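Local coordinates for protein ricin B-related lectin (Polyporus squamosus, PDB 5MUA) that binds galactose through a ricin-B-like beta-trefoil lectin domain and also carries a papain-like, calcium-binding protease domain that takes up the inhibitor E-64, at residues Ile8-Ser13 / Leu45-Leu50; Ala17-Ala22 / Val35-Asp40; Gly114-Leu119 / Thr140-Thr145. One frame throughout, in Å; residues are numbered along the deposited sequence.

Contact 1: Ile8-Ser13 / Leu45-Leu50; sequences IYYIAS and LNNLWL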
loop_
_atom_site.group_PDB
_atom_site.type_symbol
_atom_site.label_atom_id
_atom_site.label_comp_id
_atom_site.label_asym_id
_atom_site.label_seq_id
_atom_site.Cartn_x
_atom_site.Cartn_y
_atom_site.Cartn_z
ATOM N N ILE B 8 7.696 -10.035 -21.127
ATOM C CA ILE B 8 7.786 -8.615 -21.543
ATOM C C ILE B 8 9.208 -8.427 -21.987
ATOM O O ILE B 8 10.170 -8.924 -21.318
ATOM C CB ILE B 8 7.455 -7.637 -20.380
ATOM C CG1 ILE B 8 5.985 -7.907 -19.960
ATOM C CG2 ILE B 8 7.674 -6.216 -20.799
ATOM C CD1 ILE B 8 5.580 -7.298 -18.624
ATOM N N TYR B 9 9.368 -7.761 -23.133
ATOM C CA TYR B 9 10.642 -7.673 -23.805
ATOM C C TYR B 9 10.914 -6.330 -24.423
ATOM O O TYR B 9 9.984 -5.600 -24.796
ATOM C CB TYR B 9 10.656 -8.655 -24.946
ATOM C CG TYR B 9 10.485 -10.063 -24.594
ATOM C CD1 TYR B 9 9.222 -10.653 -24.530
ATOM C CD2 TYR B 9 11.597 -10.864 -24.408
ATOM C CE1 TYR B 9 9.097 -11.967 -24.233
ATOM C CE2 TYR B 9 11.498 -12.221 -24.153
ATOM C CZ TYR B 9 10.222 -12.798 -24.076
ATOM O OH TYR B 9 10.118 -14.144 -23.810
ATOM N N TYR B 10 12.190 -5.978 -24.552
ATOM C CA TYR B 10 12.609 -5.021 -25.595
ATOM C C TYR B 10 12.801 -5.841 -26.852
ATOM O O TYR B 10 13.251 -7.026 -26.784
ATOM C CB TYR B 10 13.974 -4.397 -25.275
ATOM C CG TYR B 10 14.063 -3.488 -24.066
ATOM C CD1 TYR B 10 13.189 -2.433 -23.881
ATOM C CD2 TYR B 10 15.165 -3.617 -23.184
ATOM C CE1 TYR B 10 13.324 -1.580 -22.775
ATOM C CE2 TYR B 10 15.337 -2.752 -22.090
ATOM C CZ TYR B 10 14.406 -1.758 -21.878
ATOM O OH TYR B 10 14.550 -0.863 -20.805
ATOM N N ILE B 11 12.404 -5.279 -27.970
ATOM C CA ILE B 11 12.615 -5.934 -29.278
ATOM C C ILE B 11 13.588 -5.003 -30.002
ATOM O O ILE B 11 13.223 -3.906 -30.418
ATOM C CB ILE B 11 11.297 -6.059 -30.059
ATOM C CG1 ILE B 11 10.204 -6.795 -29.241
ATOM C CG2 ILE B 11 11.538 -6.769 -31.403
ATOM C CD1 ILE B 11 8.845 -6.856 -29.923
ATOM N N ALA B 12 14.847 -5.423 -30.138
ATOM C CA ALA B 12 15.867 -4.564 -30.737
ATOM C C ALA B 12 16.231 -5.082 -32.117
ATOM O O ALA B 12 16.257 -6.293 -32.330
ATOM C CB ALA B 12 17.153 -4.562 -29.891
ATOM N N SER B 13 16.576 -4.157 -32.969
ATOM C CA SER B 13 17.083 -4.539 -34.348
ATOM C C SER B 13 18.442 -5.187 -34.246
ATOM O O SER B 13 19.299 -4.667 -33.584
ATOM C CB SER B 13 17.219 -3.312 -35.226
ATOM O OG SER B 13 17.715 -3.665 -36.516
ATOM N N LEU B 45 8.432 4.228 -21.721
ATOM C CA LEU B 45 7.718 3.020 -21.366
ATOM C C LEU B 45 7.082 2.314 -22.607
ATOM O O LEU B 45 6.808 1.143 -22.546
ATOM C CB LEU B 45 6.625 3.339 -20.331
ATOM C CG LEU B 45 7.057 3.926 -18.998
ATOM C CD1 LEU B 45 5.857 4.216 -18.093
ATOM C CD2 LEU B 45 7.898 2.851 -18.349
ATOM N N ASN B 46 6.815 3.083 -23.674
ATOM C CA ASN B 46 6.288 2.558 -24.914
ATOM C C ASN B 46 7.287 1.745 -25.746
ATOM O O ASN B 46 6.949 1.334 -26.875
ATOM C CB ASN B 46 5.572 3.655 -25.726
ATOM C CG ASN B 46 6.492 4.781 -26.094
ATOM O OD1 ASN B 46 7.708 4.676 -26.065
ATOM N ND2 ASN B 46 5.895 5.909 -26.402
ATOM N N ASN B 47 8.467 1.491 -25.198
ATOM C CA ASN B 47 9.381 0.484 -25.761
ATOM C C ASN B 47 9.171 -0.920 -25.225
ATOM O O ASN B 47 9.940 -1.840 -25.540
ATOM C CB ASN B 47 10.833 0.929 -25.674
ATOM C CG ASN B 47 11.364 0.908 -24.244
ATOM O OD1 ASN B 47 10.682 0.349 -23.329
ATOM N ND2 ASN B 47 12.571 1.509 -24.037
ATOM N N LEU B 48 8.175 -1.101 -24.363
ATOM C CA LEU B 48 7.982 -2.383 -23.712
ATOM C C LEU B 48 6.922 -3.174 -24.415
ATOM O O LEU B 48 5.822 -2.688 -24.599
ATOM C CB LEU B 48 7.582 -2.183 -22.260
ATOM C CG LEU B 48 8.644 -1.426 -21.442
ATOM C CD1 LEU B 48 8.044 -0.926 -20.114
ATOM C CD2 LEU B 48 9.883 -2.312 -21.185
ATOM N N TRP B 49 7.232 -4.439 -24.715
ATOM C CA TRP B 49 6.298 -5.291 -25.447
ATOM C C TRP B 49 5.921 -6.537 -24.675
ATOM O O TRP B 49 6.793 -7.343 -24.257
ATOM C CB TRP B 49 6.882 -5.686 -26.805
ATOM C CG TRP B 49 7.143 -4.475 -27.642
ATOM C CD1 TRP B 49 8.328 -3.789 -27.722
ATOM C CD2 TRP B 49 6.201 -3.703 -28.447
ATOM N NE1 TRP B 49 8.194 -2.727 -28.540
ATOM C CE2 TRP B 49 6.920 -2.641 -29.011
ATOM C CE3 TRP B 49 4.855 -3.856 -28.787
ATOM C CZ2 TRP B 49 6.329 -1.691 -29.882
ATOM C CZ3 TRP B 49 4.248 -2.926 -29.664
ATOM C CH2 TRP B 49 5.000 -1.849 -30.201
ATOM N N LEU B 50 4.611 -6.698 -24.476
ATOM C CA LEU B 50 4.036 -7.818 -23.758
ATOM C C LEU B 50 3.582 -8.818 -24.796
ATOM O O LEU B 50 2.730 -8.533 -25.586
ATOM C CB LEU B 50 2.827 -7.382 -22.883
ATOM C CG LEU B 50 2.010 -8.523 -22.250
ATOM C CD1 LEU B 50 2.830 -9.438 -21.310
ATOM C CD2 LEU B 50 0.870 -7.982 -21.427
HETATM O O HOH W 1 11.691 -2.452 -27.507
#
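Strand 8-13 runs antiparallel to the start of strand 49-53 for two residue pairs, the 45-50 chain arriving through the short 3-10 turn 45-47. Tyr-9 and Trp-49 form the hydrogen-bonded pair: Tyr-9 N reaches Trp-49 O at 2.8 Å and Trp-49 N reaches Tyr-9 O at 3.0 Å, both donors lying in the carbonyl planes. Ile-8 and Leu-50 make the adjacent non-hydrogen-bonded pair, their side chains crossing obliquely so that Ile-8 CG1 meets Leu-50 CD1 at 3.8 Å. Where the ladder opens, water 1 continues it, accepting from Ile-11 N at 3.0 Å and donating to Asn-47 O at 2.7 Å.

The indole of Trp-49 is the hub of the contact. Its CG is anti to the carbonyl carbon (chi1 -61°), and Ile-11, crossing at about a right angle, puts CD1 over one face in a CH-pi contact, 4.0 Å from the five-membered ring centroid. Water 1 lies at the indole edge. Trp-49 NE1 is spent on Leu-21 O of strand 19-23, which helps to fix the ring's rotation. The phenol of Tyr-10 runs alongside Asn-47, ring and amide nearly perpendicular, with CE1 3.3 Å from OD1. Tyr-10 OH and Asn-47 ND2 both bond to Asp-43 OD1, so a single carboxylate oxygen gathers the two ends.

Asn-47, Leu-48 and Trp-49 probably occupy the place of the Q-x-W motif of ricin-type beta-trefoils, with Asn where Gln is usual, and the buried Trp belongs to the trefoil core.

Contact 2: Ala17-Ala22 / Val35-Asp40; sequences ANTRLA and VIISSD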
loop_
_atom_site.group_PDB
_atom_site.type_symbol
_atom_site.label_atom_id
_atom_site.label_comp_id
_atom_site.label_asym_id
_atom_site.label_seq_id
_atom_site.Cartn_x
_atom_site.Cartn_y
_atom_site.Cartn_z
ATOM N N ALA B 17 22.745 -0.901 -34.607
ATOM C CA ALA B 17 22.912 -0.850 -33.175
ATOM C C ALA B 17 22.020 0.194 -32.491
ATOM O O ALA B 17 21.526 1.160 -33.094
ATOM C CB ALA B 17 24.374 -0.542 -32.826
ATOM N N ASN B 18 21.865 -0.014 -31.190
ATOM C CA ASN B 18 21.206 0.957 -30.344
ATOM C C ASN B 18 19.762 1.303 -30.714
ATOM O O ASN B 18 19.284 2.378 -30.407
ATOM C CB ASN B 18 22.038 2.214 -30.291
ATOM C CG ASN B 18 23.398 1.964 -29.735
ATOM O OD1 ASN B 18 24.407 2.090 -30.427
ATOM N ND2 ASN B 18 23.436 1.548 -28.478
ATOM N N THR B 19 19.081 0.351 -31.343
ATOM C CA THR B 19 17.794 0.628 -31.947
ATOM C C THR B 19 16.805 -0.459 -31.543
ATOM O O THR B 19 17.068 -1.647 -31.719
ATOM C CB THR B 19 17.957 0.639 -33.507
ATOM O OG1 THR B 19 18.921 1.645 -33.838
ATOM C CG2 THR B 19 16.710 1.000 -34.212
ATOM N N ARG B 20 15.697 -0.032 -30.973
ATOM C CA ARG B 20 14.615 -0.963 -30.633
ATOM C C ARG B 20 13.234 -0.400 -30.965
ATOM O O ARG B 20 13.080 0.778 -31.310
ATOM C CB ARG B 20 14.762 -1.421 -29.195
ATOM C CG ARG B 20 14.619 -0.284 -28.224
ATOM C CD ARG B 20 15.169 -0.730 -26.892
ATOM N NE ARG B 20 15.295 0.354 -25.967
ATOM C CZ ARG B 20 15.933 0.273 -24.810
ATOM N NH1 ARG B 20 16.552 -0.814 -24.452
ATOM N NH2 ARG B 20 15.965 1.319 -24.025
ATOM N N LEU B 21 12.230 -1.277 -30.891
ATOM C CA LEU B 21 10.924 -0.940 -31.310
ATOM C C LEU B 21 10.172 -0.220 -30.211
ATOM O O LEU B 21 10.277 -0.558 -29.038
ATOM C CB LEU B 21 10.202 -2.177 -31.701
ATOM C CG LEU B 21 10.757 -2.855 -32.969
ATOM C CD1 LEU B 21 9.782 -3.977 -33.292
ATOM C CD2 LEU B 21 10.856 -1.891 -34.166
ATOM N N ALA B 22 9.388 0.747 -30.612
ATOM C CA ALA B 22 8.487 1.448 -29.683
ATOM C C ALA B 22 7.207 1.817 -30.460
ATOM O O ALA B 22 7.134 1.674 -31.680
ATOM C CB ALA B 22 9.179 2.690 -29.109
ATOM N N VAL B 35 4.361 1.673 -35.274
ATOM C CA VAL B 35 5.485 1.088 -34.589
ATOM C C VAL B 35 6.692 1.785 -35.189
ATOM O O VAL B 35 6.823 1.864 -36.438
ATOM C CB VAL B 35 5.575 -0.461 -34.765
ATOM C CG1 VAL B 35 6.866 -1.013 -34.201
ATOM C CG2 VAL B 35 4.416 -1.143 -34.074
ATOM N N ILE B 36 7.616 2.248 -34.354
ATOM C CA ILE B 36 8.737 3.101 -34.770
ATOM C C ILE B 36 10.025 2.578 -34.133
ATOM O O ILE B 36 10.023 1.725 -33.206
ATOM C CB ILE B 36 8.548 4.601 -34.426
ATOM C CG1 ILE B 36 8.393 4.819 -32.861
ATOM C CG2 ILE B 36 7.300 5.174 -35.116
ATOM C CD1 ILE B 36 8.404 6.282 -32.360
ATOM N N ILE B 37 11.142 3.026 -34.686
ATOM C CA ILE B 37 12.438 2.792 -34.085
ATOM C C ILE B 37 12.642 3.806 -32.956
ATOM O O ILE B 37 12.148 4.919 -33.032
ATOM C CB ILE B 37 13.610 2.916 -35.107
ATOM C CG1 ILE B 37 13.723 4.351 -35.702
ATOM C CG2 ILE B 37 13.467 1.825 -36.147
ATOM C CD1 ILE B 37 14.861 4.577 -36.745
ATOM N N SER B 38 13.453 3.402 -31.988
ATOM C CA SER B 38 13.677 4.113 -30.742
ATOM C C SER B 38 15.107 3.883 -30.342
ATOM O O SER B 38 15.613 2.746 -30.373
ATOM C CB SER B 38 12.769 3.433 -29.679
ATOM O OG SER B 38 12.886 4.060 -28.485
ATOM N N SER B 39 15.770 4.938 -29.902
ATOM C CA SER B 39 17.135 4.857 -29.373
ATOM C C SER B 39 17.147 4.150 -28.007
ATOM O O SER B 39 16.368 4.492 -27.124
ATOM C CB SER B 39 17.730 6.266 -29.184
ATOM O OG SER B 39 19.016 6.175 -28.551
ATOM N N ASP B 40 18.055 3.204 -27.829
ATOM C CA ASP B 40 18.277 2.630 -26.516
ATOM C C ASP B 40 19.034 3.572 -25.564
ATOM O O ASP B 40 19.243 3.190 -24.412
ATOM C CB ASP B 40 18.797 1.168 -26.551
ATOM C CG ASP B 40 20.245 1.049 -26.964
ATOM O OD1 ASP B 40 20.891 2.069 -27.102
ATOM O OD2 ASP B 40 20.709 -0.091 -27.170
HETATM O O HOH W 2 13.984 3.030 -26.334
#
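The guanidinium of Arg-20 is covered on one face by Asp-40, whose CB sits 3.4 Å above the plane and over its centre; the ring of Tyr-10 makes a cation-pi contact from the opposite side, and water 2 lies at the edge, in the plane. This sandwich stands at the open end of the beta hairpin of strands 19-23 and 35-39, a hairpin of the beta-trefoil lectin fold. The Arg-20 chain reaches Asp-40 by running extended from CG to NE, after a first torsion that places CG between the backbone N and the carbonyl carbon (chi1 64°). Its NH2 bonds to Val-42 O. The Asp-40 carboxylate is turned 78° from the guanidinium and forms no salt bridge with it, though the nearby negative charge probably helps to stabilise the cation.

Instead the carboxylate faces Asn-18, whose ND2 donates to Asp-40 OD1 at 2.9 Å along the syn lone pair, and only weakly to OD2. Asp-40 N returns a bond to Asn-18 O, so both ends of this pair are tied.

Further along the ladder Arg-20 N gives Ser-38 O a nearly straight bond (173°), while the reverse bond, from Ser-38 N to Arg-20 O, is weak because it is bent. Ala-22 and Ile-36 exchange two good bonds of 2.8 Å, Ala-22 N to Ile-36 O and Ile-36 N to Ala-22 O. On the Arg-20 face Ala-22 CB packs on Ser-38 CB at 3.7 Å; elsewhere Thr-19 CG2 lies beside Ile-37 CB. Water 2 ties three groups together, accepting from Arg-20 NE at 3.0 Å, donating to Ser-39 O at 2.9 Å and lying 2.6 Å from Ser-38 OG.

Contact 3: Gly114-Leu119 / Thr140-Thr145; sequences GTFVTL and TSQNWT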
loop_
_atom_site.group_PDB
_atom_site.type_symbol
_atom_site.label_atom_id
_atom_site.label_comp_id
_atom_site.label_asym_id
_atom_site.label_seq_id
_atom_site.Cartn_x
_atom_site.Cartn_y
_atom_site.Cartn_z
ATOM N N GLY B 114 2.565 -14.249 -43.841
ATOM C CA GLY B 114 3.900 -14.765 -44.020
ATOM C C GLY B 114 4.944 -13.708 -44.260
ATOM O O GLY B 114 6.087 -14.074 -44.564
ATOM N N THR B 115 4.604 -12.408 -44.199
ATOM C CA THR B 115 5.637 -11.360 -44.311
ATOM C C THR B 115 6.191 -11.005 -42.954
ATOM O O THR B 115 5.597 -11.318 -41.901
ATOM C CB THR B 115 5.139 -10.112 -45.038
ATOM O OG1 THR B 115 4.053 -9.533 -44.336
ATOM C CG2 THR B 115 4.644 -10.467 -46.458
ATOM N N PHE B 116 7.364 -10.401 -42.962
ATOM C CA PHE B 116 8.169 -10.242 -41.741
ATOM C C PHE B 116 8.275 -8.805 -41.312
ATOM O O PHE B 116 8.353 -7.887 -42.136
ATOM C CB PHE B 116 9.581 -10.791 -41.962
ATOM C CG PHE B 116 9.612 -12.259 -42.226
ATOM C CD1 PHE B 116 9.642 -13.148 -41.212
ATOM C CD2 PHE B 116 9.588 -12.744 -43.532
ATOM C CE1 PHE B 116 9.661 -14.530 -41.445
ATOM C CE2 PHE B 116 9.592 -14.129 -43.776
ATOM C CZ PHE B 116 9.668 -15.012 -42.733
ATOM N N VAL B 117 8.336 -8.599 -39.999
ATOM C CA VAL B 117 8.607 -7.276 -39.494
ATOM C C VAL B 117 10.054 -6.889 -39.925
ATOM O O VAL B 117 11.016 -7.641 -39.636
ATOM C CB VAL B 117 8.560 -7.265 -37.935
ATOM C CG1 VAL B 117 8.954 -5.911 -37.366
ATOM C CG2 VAL B 117 7.217 -7.688 -37.413
ATOM N N THR B 118 10.181 -5.723 -40.526
ATOM C CA THR B 118 11.368 -5.315 -41.240
ATOM C C THR B 118 11.732 -3.907 -40.928
ATOM O O THR B 118 10.900 -3.069 -40.900
ATOM C CB THR B 118 11.122 -5.480 -42.758
ATOM O OG1 THR B 118 10.658 -6.830 -43.038
ATOM C CG2 THR B 118 12.338 -5.108 -43.581
ATOM N N LEU B 119 13.008 -3.641 -40.656
ATOM C CA LEU B 119 13.508 -2.268 -40.471
ATOM C C LEU B 119 13.903 -1.758 -41.853
ATOM O O LEU B 119 14.783 -2.322 -42.475
ATOM C CB LEU B 119 14.711 -2.274 -39.527
ATOM C CG LEU B 119 15.339 -0.908 -39.311
ATOM C CD1 LEU B 119 14.323 0.111 -38.891
ATOM C CD2 LEU B 119 16.402 -0.992 -38.234
ATOM N N THR B 140 20.158 -8.198 -42.950
ATOM C CA THR B 140 19.650 -8.671 -41.684
ATOM C C THR B 140 18.514 -7.804 -41.128
ATOM O O THR B 140 18.259 -7.862 -39.939
ATOM C CB THR B 140 20.750 -8.871 -40.653
ATOM O OG1 THR B 140 21.409 -7.651 -40.437
ATOM C CG2 THR B 140 21.700 -9.927 -41.077
ATOM N N SER B 141 17.867 -7.025 -41.982
ATOM C CA SER B 141 16.858 -6.065 -41.558
ATOM C C SER B 141 15.630 -6.721 -40.930
ATOM O O SER B 141 14.843 -6.027 -40.276
ATOM C CB SER B 141 16.439 -5.160 -42.739
ATOM O OG SER B 141 15.732 -5.930 -43.745
ATOM N N GLN B 142 15.431 -8.012 -41.139
ATOM C CA GLN B 142 14.336 -8.727 -40.520
ATOM C C GLN B 142 14.724 -9.497 -39.258
ATOM O O GLN B 142 13.925 -10.310 -38.738
ATOM C CB GLN B 142 13.668 -9.669 -41.516
ATOM C CG GLN B 142 13.325 -8.967 -42.803
ATOM C CD GLN B 142 12.606 -9.801 -43.819
ATOM O OE1 GLN B 142 12.911 -10.966 -44.028
ATOM N NE2 GLN B 142 11.693 -9.163 -44.517
ATOM N N ASN B 143 15.937 -9.226 -38.739
ATOM C CA ASN B 143 16.416 -9.995 -37.603
ATOM C C ASN B 143 16.326 -9.055 -36.398
ATOM O O ASN B 143 16.711 -7.869 -36.475
ATOM C CB ASN B 143 17.858 -10.401 -37.794
ATOM C CG ASN B 143 18.027 -11.433 -38.896
ATOM O OD1 ASN B 143 17.049 -12.001 -39.400
ATOM N ND2 ASN B 143 19.279 -11.694 -39.250
ATOM N N TRP B 144 15.892 -9.636 -35.309
ATOM C CA TRP B 144 15.586 -8.858 -34.054
ATOM C C TRP B 144 16.164 -9.675 -32.896
ATOM O O TRP B 144 16.213 -10.903 -32.953
ATOM C CB TRP B 144 14.052 -8.719 -33.897
ATOM C CG TRP B 144 13.448 -7.996 -35.035
ATOM C CD1 TRP B 144 12.960 -8.569 -36.160
ATOM C CD2 TRP B 144 13.363 -6.593 -35.232
ATOM N NE1 TRP B 144 12.564 -7.595 -37.058
ATOM C CE2 TRP B 144 12.819 -6.379 -36.511
ATOM C CE3 TRP B 144 13.748 -5.470 -34.474
ATOM C CZ2 TRP B 144 12.609 -5.117 -37.018
ATOM C CZ3 TRP B 144 13.537 -4.242 -34.966
ATOM C CH2 TRP B 144 12.982 -4.044 -36.238
ATOM N N THR B 145 16.533 -8.987 -31.833
ATOM C CA THR B 145 16.854 -9.611 -30.568
ATOM C C THR B 145 15.805 -9.278 -29.544
ATOM O O THR B 145 15.147 -8.306 -29.679
ATOM C CB THR B 145 18.245 -9.241 -30.064
ATOM O OG1 THR B 145 18.331 -7.863 -29.810
ATOM C CG2 THR B 145 19.291 -9.601 -31.124
HETATM O O HOH W 3 11.254 -10.391 -38.773
#
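The tight part of the contact is built by Trp-144 and Gln-142; the indole brings its N-H edge to Val-117 O of strand 116-120. Trp-144 NE1 donates to Val-117 O at 3.0 Å; the oxygen lies in the ring plane, yet the nitrogen stands well above the carbonyl plane, 54° out of it. The benzo ring of Trp-144 takes the apolar contacts from the two sides of its plane: CZ2 meets Val-117 CG1 at 3.8 Å, and CH2 meets Leu-119 CB at 4.1 Å. Ile-11 and Ile-108 also touch the indole, which is buried.

Next to it the type I turn from Thr-140 to Asn-143 presents its backbone to the strand, and Leu-119 N gives Ser-141 O an almost straight bond of 3.0 Å (175°). Gln-142 and Trp-144 are the first and last residues of the Q-x-W motif of ricin-type beta-trefoils. The Gln-142 chain, extended beyond CG, lies beside Thr-118 and points the same way, so that NE2 donates to Thr-118 OG1 at 2.9 Å. That hydroxyl in turn donates to Phe-116 O at 2.7 Å, which settles its rotation. The rest of the buried amide is also satisfied: NE2 bonds to Gln-134 O, and OE1 accepts from Ile-136 N and Lys-107 NZ.

The contact loosens toward Phe-116, which is partly exposed. Its CB touches Gln-142 CD, but the ring leads away from the turn, set 45° to the amide plane, and makes a cation-pi contact with Lys-107. Between turn and strand water 3 sits at the indole edge, 2.7 Å from Gln-142 O and within bonding distance of Val-117 O.

From the N terminus, strand 7-13 is followed, after a short loop, by strand 19-23, and contact 2 closes the first loop when strand 35-39 returns to complete the hairpin. The chain then turns into strand 49-53, where contact 1 closes a longer loop with contact 2 nested inside it. The two meet at backbone level, Ile-11 O to Leu-21 N and Thr-19 O to Ser-13 N. Contact 3 closes later, in series, between 114-119 and 140-145, and leads into strand 144-152, the other neighbour of strand 7-13. There Ala-12 O meets Thr-145 N, while Leu-21 CD2 touches the Trp-144 indole, so the beginning and end of the trefoil come together.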